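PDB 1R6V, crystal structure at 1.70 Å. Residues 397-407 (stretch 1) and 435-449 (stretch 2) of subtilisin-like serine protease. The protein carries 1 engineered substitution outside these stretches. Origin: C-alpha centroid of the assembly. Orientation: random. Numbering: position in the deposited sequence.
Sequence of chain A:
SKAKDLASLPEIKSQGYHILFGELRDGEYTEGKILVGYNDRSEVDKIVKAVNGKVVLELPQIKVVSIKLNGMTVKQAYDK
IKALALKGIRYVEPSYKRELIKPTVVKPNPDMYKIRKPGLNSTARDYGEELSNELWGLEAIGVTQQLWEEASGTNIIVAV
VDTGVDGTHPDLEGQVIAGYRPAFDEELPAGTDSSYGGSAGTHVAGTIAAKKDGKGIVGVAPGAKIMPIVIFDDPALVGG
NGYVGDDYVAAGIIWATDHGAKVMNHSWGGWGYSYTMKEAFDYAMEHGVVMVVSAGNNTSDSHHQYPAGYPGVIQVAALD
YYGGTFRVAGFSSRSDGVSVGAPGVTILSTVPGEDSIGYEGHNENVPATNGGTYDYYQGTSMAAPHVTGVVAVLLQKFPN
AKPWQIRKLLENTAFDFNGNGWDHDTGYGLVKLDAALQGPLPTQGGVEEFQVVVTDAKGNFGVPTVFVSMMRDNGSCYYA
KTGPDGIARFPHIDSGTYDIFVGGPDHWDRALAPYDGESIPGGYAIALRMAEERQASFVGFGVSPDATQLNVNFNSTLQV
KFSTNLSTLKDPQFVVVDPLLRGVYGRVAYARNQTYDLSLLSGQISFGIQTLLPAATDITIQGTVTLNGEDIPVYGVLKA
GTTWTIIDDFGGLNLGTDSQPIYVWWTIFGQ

Stretch 1 (397-407) KFPNAKPWQIR
Stretch 2 (435-449) AALQGPLPTQGGVEE

Irregular chain can be fastened to a helical segment by aligning side chains with bare backbone, and residues 397-407 and 435-449 of this subtilisin-like serine protease illustrate the principle, burying 785 Å² between them. Stretch 1 leaves a helix at Phe398, makes a type I turn from Phe398 to Ala401, and re-enters a helix at Pro403 behind the N-cap position, Lys402. Stretch 2 ends its helix near Gly439 (phi/psi 63/-150), passes a cis peptide before Pro440, and runs extended through Leu441 and Pro442 toward Gly446. CA atoms pair Lys397 with Leu437 at 7.5 Å, Gln405 with Pro442 at 5.8 Å and Trp404 with Gly446 at 5.8 Å.

Two hydrogen bonds use long side chains to reach backbone carbonyls. Lys397, all-t, places NZ 2.7 Å from Leu437 O; water 1 accepts from the same NZ at 2.9 Å. Gln405 (m, t, chi3 -68°) sends NE2 to Pro442 O at 2.8 Å, while its OE1 accepts from Lys402 N at 2.9 Å, so one amide serves both stretches.

Apolar packing centres on Leu441 (t, p). Its CD2 lies 3.5 Å from Ala401 CB, and its CB 4.0 Å from Phe398 CD2. Phe398 (m, chi2 104°) presents its ring edge to Leu437 O, 3.7 Å from CZ. A CB on Gly439 would clash with Phe398 CZ.

The aromatic contact is the broadest. Trp404 (p, chi2 -103°), buried, lays one face beneath Gly446, whose CA stands 3.8 Å from the centroid of the six-membered ring comprising CD2, CE2, CE3, CZ2, CZ3 and CH2; a CB there would strike Trp404 CE3. Water 2 joins Trp404 NE1 (3.0 Å) to Glu448 OE2 (2.7 Å). Lys402 NZ remains 4.3 Å from Glu448 OE2, beyond salt-bridge range.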

# COMPACT_ATOMS: atom_id res chain seq x y z
N LYS A 397 10.54 5.67 27.39
CA LYS A 397 10.82 6.99 27.92
C LYS A 397 9.80 8.07 27.55
O LYS A 397 9.58 9.00 28.32
CB LYS A 397 12.21 7.46 27.49
CG LYS A 397 12.56 8.84 28.06
CD LYS A 397 14.03 9.18 27.89
CE LYS A 397 14.35 10.53 28.54
NZ LYS A 397 15.79 10.90 28.42
N PHE A 398 9.19 7.94 26.38
CA PHE A 398 8.21 8.92 25.90
C PHE A 398 6.92 8.16 25.61
O PHE A 398 6.52 8.00 24.45
CB PHE A 398 8.74 9.60 24.64
CG PHE A 398 10.11 10.19 24.81
CD1 PHE A 398 11.23 9.55 24.26
CD2 PHE A 398 10.30 11.36 25.53
CE1 PHE A 398 12.50 10.08 24.43
CE2 PHE A 398 11.57 11.90 25.72
CZ PHE A 398 12.68 11.26 25.17
N PRO A 399 6.24 7.71 26.66
CA PRO A 399 5.01 6.95 26.47
C PRO A 399 3.89 7.64 25.70
O PRO A 399 3.05 6.97 25.10
CB PRO A 399 4.61 6.57 27.90
CG PRO A 399 5.14 7.69 28.71
CD PRO A 399 6.49 7.94 28.09
N ASN A 400 3.89 8.96 25.70
CA ASN A 400 2.84 9.67 24.98
C ASN A 400 3.20 10.05 23.54
O ASN A 400 2.43 10.76 22.88
CB ASN A 400 2.40 10.92 25.75
CG ASN A 400 1.82 10.59 27.11
OD1 ASN A 400 1.21 9.53 27.30
ND2 ASN A 400 1.99 11.50 28.07
N ALA A 401 4.33 9.58 23.04
CA ALA A 401 4.71 9.95 21.68
C ALA A 401 3.77 9.46 20.59
O ALA A 401 3.26 8.35 20.64
CB ALA A 401 6.13 9.45 21.37
N LYS A 402 3.56 10.32 19.60
CA LYS A 402 2.74 9.97 18.45
C LYS A 402 3.75 9.42 17.45
O LYS A 402 4.93 9.75 17.54
CB LYS A 402 2.05 11.21 17.89
CG LYS A 402 1.01 11.76 18.86
CD LYS A 402 0.42 13.06 18.39
CE LYS A 402 -0.74 13.46 19.29
NZ LYS A 402 -0.34 13.50 20.74
N PRO A 403 3.31 8.58 16.50
CA PRO A 403 4.27 8.05 15.54
C PRO A 403 5.17 9.06 14.83
O PRO A 403 6.37 8.83 14.69
CB PRO A 403 3.39 7.23 14.60
CG PRO A 403 2.37 6.66 15.58
CD PRO A 403 2.00 7.90 16.39
N TRP A 404 4.62 10.19 14.39
CA TRP A 404 5.46 11.16 13.70
C TRP A 404 6.53 11.72 14.63
O TRP A 404 7.64 12.04 14.19
CB TRP A 404 4.63 12.30 13.09
CG TRP A 404 4.06 13.32 14.06
CD1 TRP A 404 2.77 13.41 14.48
CD2 TRP A 404 4.74 14.45 14.62
NE1 TRP A 404 2.60 14.53 15.27
CE2 TRP A 404 3.80 15.19 15.36
CE3 TRP A 404 6.07 14.92 14.56
CZ2 TRP A 404 4.13 16.36 16.04
CZ3 TRP A 404 6.39 16.08 15.24
CH2 TRP A 404 5.43 16.79 15.97
N GLN A 405 6.22 11.81 15.92
CA GLN A 405 7.21 12.33 16.86
C GLN A 405 8.38 11.37 17.01
O GLN A 405 9.53 11.80 17.12
CB GLN A 405 6.56 12.58 18.23
CG GLN A 405 5.54 13.70 18.23
CD GLN A 405 4.93 13.91 19.62
OE1 GLN A 405 4.20 13.07 20.13
NE2 GLN A 405 5.25 15.04 20.23
N ILE A 406 8.09 10.08 17.03
CA ILE A 406 9.15 9.09 17.13
C ILE A 406 10.01 9.17 15.88
O ILE A 406 11.25 9.19 15.97
CB ILE A 406 8.58 7.66 17.29
CG1 ILE A 406 7.91 7.52 18.67
CG2 ILE A 406 9.71 6.62 17.09
CD1 ILE A 406 8.88 7.66 19.86
N ARG A 407 9.38 9.22 14.70
CA ARG A 407 10.18 9.28 13.49
C ARG A 407 11.02 10.55 13.46
O ARG A 407 12.21 10.49 13.15
CB ARG A 407 9.31 9.22 12.23
CG ARG A 407 10.13 9.27 10.94
CD ARG A 407 9.24 9.08 9.72
NE ARG A 407 8.17 10.08 9.64
CZ ARG A 407 8.35 11.35 9.30
NH1 ARG A 407 9.57 11.79 8.99
NH2 ARG A 407 7.32 12.18 9.29
N ALA A 435 21.58 9.56 21.40
CA ALA A 435 21.15 10.92 21.12
C ALA A 435 19.62 11.01 21.10
O ALA A 435 19.03 11.98 21.60
CB ALA A 435 21.72 11.40 19.77
N ALA A 436 18.96 10.00 20.54
CA ALA A 436 17.50 10.02 20.49
C ALA A 436 16.89 9.98 21.89
O ALA A 436 15.94 10.70 22.19
CB ALA A 436 16.98 8.84 19.66
N LEU A 437 17.45 9.14 22.76
CA LEU A 437 16.91 9.00 24.10
C LEU A 437 17.02 10.29 24.91
O LEU A 437 16.21 10.52 25.82
CB LEU A 437 17.61 7.84 24.84
CG LEU A 437 16.97 7.34 26.13
CD1 LEU A 437 15.56 6.84 25.86
CD2 LEU A 437 17.83 6.24 26.69
N GLN A 438 18.00 11.12 24.59
CA GLN A 438 18.18 12.39 25.29
C GLN A 438 16.99 13.29 25.05
O GLN A 438 16.60 14.08 25.91
CB GLN A 438 19.46 13.09 24.82
CG GLN A 438 20.72 12.40 25.29
CD GLN A 438 21.96 13.21 25.02
OE1 GLN A 438 22.02 14.39 25.36
NE2 GLN A 438 22.95 12.58 24.40
N GLY A 439 16.41 13.16 23.86
CA GLY A 439 15.26 13.96 23.51
C GLY A 439 15.60 15.44 23.49
O GLY A 439 16.73 15.83 23.19
N PRO A 440 14.62 16.30 23.80
CA PRO A 440 13.26 15.89 24.14
C PRO A 440 12.50 15.44 22.89
O PRO A 440 12.99 15.54 21.77
CB PRO A 440 12.68 17.17 24.74
CG PRO A 440 13.32 18.23 23.90
CD PRO A 440 14.77 17.76 23.87
N LEU A 441 11.28 14.97 23.10
CA LEU A 441 10.43 14.54 22.00
C LEU A 441 10.01 15.80 21.23
O LEU A 441 9.55 16.78 21.84
CB LEU A 441 9.21 13.86 22.59
CG LEU A 441 8.29 13.09 21.67
CD1 LEU A 441 9.02 11.83 21.15
CD2 LEU A 441 7.04 12.69 22.44
N PRO A 442 10.17 15.81 19.89
CA PRO A 442 9.79 16.99 19.11
C PRO A 442 8.33 17.38 19.20
O PRO A 442 7.46 16.51 19.23
CB PRO A 442 10.21 16.63 17.68
CG PRO A 442 10.23 15.13 17.69
CD PRO A 442 10.79 14.79 19.03
N THR A 443 8.07 18.68 19.25
CA THR A 443 6.71 19.19 19.33
C THR A 443 6.27 19.73 17.98
O THR A 443 5.11 20.06 17.77
CB THR A 443 6.61 20.32 20.38
OG1 THR A 443 7.49 21.38 20.01
CG2 THR A 443 7.00 19.82 21.75
N GLN A 444 7.22 19.82 17.05
CA GLN A 444 6.92 20.29 15.71
C GLN A 444 7.72 19.46 14.72
O GLN A 444 8.64 18.74 15.11
CB GLN A 444 7.29 21.77 15.58
CG GLN A 444 6.32 22.68 16.31
CD GLN A 444 6.67 24.15 16.16
OE1 GLN A 444 6.83 24.67 15.05
NE2 GLN A 444 6.78 24.84 17.29
N GLY A 445 7.35 19.55 13.45
CA GLY A 445 8.06 18.81 12.42
C GLY A 445 7.20 17.79 11.70
O GLY A 445 7.62 17.24 10.69
N GLY A 446 6.01 17.53 12.22
CA GLY A 446 5.12 16.56 11.58
C GLY A 446 3.67 16.84 11.88
O GLY A 446 3.35 17.73 12.69
N VAL A 447 2.76 16.12 11.22
CA VAL A 447 1.33 16.27 11.46
C VAL A 447 0.73 14.88 11.59
O VAL A 447 1.17 13.93 10.94
CB VAL A 447 0.60 17.03 10.32
CG1 VAL A 447 1.06 18.49 10.27
CG2 VAL A 447 0.84 16.34 9.00
N GLU A 448 -0.28 14.75 12.45
CA GLU A 448 -0.93 13.47 12.64
C GLU A 448 -1.54 13.00 11.33
O GLU A 448 -1.52 11.81 11.02
CB GLU A 448 -2.00 13.57 13.72
CG GLU A 448 -1.40 13.62 15.10
CD GLU A 448 -2.41 13.91 16.18
OE1 GLU A 448 -3.48 13.27 16.18
OE2 GLU A 448 -2.12 14.77 17.04
N GLU A 449 -2.09 13.94 10.57
CA GLU A 449 -2.70 13.61 9.29
C GLU A 449 -2.88 14.80 8.37
O GLU A 449 -3.30 15.88 8.78
CB GLU A 449 -4.06 12.94 9.50
CG GLU A 449 -4.72 12.55 8.17
CD GLU A 449 -5.60 11.32 8.29
OE1 GLU A 449 -5.06 10.19 8.36
OE2 GLU A 449 -6.83 11.48 8.32
O HOH W 1 16.38 13.65 29.24
O HOH W 2 0.39 15.68 16.86